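Local coordinates for protein Aln2 (Streptomyces sp. CM020, PDB 6P7L) that probably takes part in the biosynthesis of the polyketide antibiotic alnumycin as a noncanonical SnoaL-like member of the NTF2-like superfamily, at residues F43-M48 against L152-R157. Numbering follows the deposited sequence.
Sequences FYARQM and LRSRSR
In the NTF2-like cone, a long N-terminal helix packs against a curved sheet, the two bridged in this example by polar side chains. Here, helix 43-48 crosses strand 152-157 at -69°, the axes 10.1 Å apart at closest, with F43 and L152 nearest in register (CA to CA 6.9 Å). A classic beta bulge interrupts the strand, R155 and S156 both facing T144. F43, chi1 t, points toward the strand: its CE1 lies 3.9 Å from R153 CA, its CD1 4.1 Å from L152 CB. One turn on, Q47 extends with chi1 and chi2 both t, so its amide bridges two strand residues: NE2 donates to S154 OG (3.1 Å) while OE1 accepts from R157 NH1 and NH2. R157 reaches inward through t, t, m; its NE forms a salt bridge with D143, to which Y44 OH also hydrogen-bonds, and NH1 bonds a glycerol, probably from the crystallisation liquor, though such molecules often mark pockets. M48, m, m, brings CE to 4.0 Å from R157 NH1. The two hydrogen bonds from R157 to Q47 OE1 are unequal: NH2 2.8 Å, NH1 3.2 Å.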
# COMPACT_ATOMS: atom_id res chain seq x y z
N PHE A 43 -8.42 -2.62 11.38
CA PHE A 43 -8.39 -1.52 12.33
C PHE A 43 -7.89 -0.24 11.68
O PHE A 43 -8.50 0.83 11.80
CB PHE A 43 -7.51 -1.88 13.52
CG PHE A 43 -7.31 -0.75 14.49
CD1 PHE A 43 -8.26 -0.45 15.44
CD2 PHE A 43 -6.15 0.01 14.44
CE1 PHE A 43 -8.05 0.59 16.34
CE2 PHE A 43 -5.95 1.04 15.30
CZ PHE A 43 -6.91 1.34 16.26
N TYR A 44 -6.77 -0.32 10.97
CA TYR A 44 -6.17 0.88 10.41
C TYR A 44 -6.98 1.44 9.24
O TYR A 44 -7.11 2.66 9.09
CB TYR A 44 -4.75 0.56 9.95
CG TYR A 44 -3.71 0.51 11.02
CD1 TYR A 44 -3.61 1.52 11.97
CD2 TYR A 44 -2.83 -0.55 11.11
CE1 TYR A 44 -2.64 1.47 12.95
CE2 TYR A 44 -1.85 -0.57 12.05
CZ TYR A 44 -1.75 0.41 12.98
OH TYR A 44 -0.79 0.38 13.96
N ALA A 45 -7.56 0.56 8.41
CA ALA A 45 -8.40 1.03 7.32
C ALA A 45 -9.55 1.84 7.88
O ALA A 45 -9.84 2.96 7.41
CB ALA A 45 -8.91 -0.17 6.49
N ARG A 46 -10.23 1.30 8.90
CA ARG A 46 -11.36 2.02 9.48
C ARG A 46 -10.90 3.27 10.21
O ARG A 46 -11.55 4.32 10.14
CB ARG A 46 -12.13 1.07 10.40
CG ARG A 46 -12.82 -0.10 9.58
CD ARG A 46 -13.78 -0.95 10.33
NE ARG A 46 -14.76 -1.51 9.38
CZ ARG A 46 -14.58 -2.64 8.70
NH1 ARG A 46 -13.48 -3.35 8.86
NH2 ARG A 46 -15.52 -3.07 7.87
N GLN A 47 -9.76 3.19 10.90
CA GLN A 47 -9.29 4.36 11.63
C GLN A 47 -8.99 5.52 10.69
O GLN A 47 -9.33 6.68 10.97
CB GLN A 47 -8.04 4.01 12.43
CG GLN A 47 -7.61 5.08 13.44
CD GLN A 47 -6.29 4.74 14.09
OE1 GLN A 47 -5.28 4.55 13.38
NE2 GLN A 47 -6.28 4.62 15.42
N MET A 48 -8.31 5.23 9.57
CA MET A 48 -7.94 6.31 8.65
C MET A 48 -9.15 6.76 7.83
O MET A 48 -9.27 7.95 7.50
CB MET A 48 -6.80 5.89 7.70
CG MET A 48 -5.42 5.79 8.34
SD MET A 48 -4.91 7.32 9.18
CE MET A 48 -5.38 6.81 10.77
N LEU A 152 -9.40 -4.25 18.92
CA LEU A 152 -8.17 -3.46 18.99
C LEU A 152 -8.46 -1.97 19.17
O LEU A 152 -9.44 -1.43 18.62
CB LEU A 152 -7.34 -3.68 17.74
CG LEU A 152 -6.60 -5.01 17.65
CD1 LEU A 152 -5.79 -4.98 16.32
CD2 LEU A 152 -5.69 -5.29 18.82
N ARG A 153 -7.58 -1.32 19.93
CA ARG A 153 -7.58 0.12 20.16
C ARG A 153 -6.14 0.61 20.13
O ARG A 153 -5.21 -0.12 20.46
CB ARG A 153 -8.20 0.45 21.53
CG ARG A 153 -9.59 -0.14 21.74
CD ARG A 153 -10.69 0.75 21.13
NE ARG A 153 -10.80 2.01 21.86
CZ ARG A 153 -11.40 2.16 23.04
NH1 ARG A 153 -11.97 1.13 23.63
NH2 ARG A 153 -11.41 3.35 23.63
N SER A 154 -5.97 1.87 19.76
CA SER A 154 -4.65 2.50 19.78
C SER A 154 -4.28 2.92 21.20
O SER A 154 -5.09 3.56 21.90
CB SER A 154 -4.64 3.71 18.85
OG SER A 154 -4.34 3.36 17.51
N ARG A 155 -3.08 2.53 21.64
CA ARG A 155 -2.53 2.96 22.94
C ARG A 155 -1.45 4.02 22.82
O ARG A 155 -1.38 4.94 23.64
CB ARG A 155 -1.98 1.76 23.70
CG ARG A 155 -1.37 2.13 25.05
CD ARG A 155 -1.02 0.88 25.88
NE ARG A 155 0.37 0.47 25.71
CZ ARG A 155 0.89 -0.63 26.24
NH1 ARG A 155 0.14 -1.44 26.97
NH2 ARG A 155 2.17 -0.93 26.03
N SER A 156 -0.61 3.91 21.79
CA SER A 156 0.53 4.79 21.59
C SER A 156 0.68 4.99 20.10
O SER A 156 0.44 4.06 19.33
CB SER A 156 1.85 4.13 22.16
OG SER A 156 3.03 4.77 21.69
N ARG A 157 1.01 6.21 19.68
CA ARG A 157 1.39 6.46 18.29
C ARG A 157 2.56 7.44 18.33
O ARG A 157 2.46 8.48 18.99
CB ARG A 157 0.23 7.04 17.48
CG ARG A 157 0.62 7.47 16.08
CD ARG A 157 -0.54 7.52 15.09
NE ARG A 157 -1.06 6.18 14.91
CZ ARG A 157 -2.28 5.87 14.48
NH1 ARG A 157 -3.14 6.83 14.11
NH2 ARG A 157 -2.63 4.59 14.42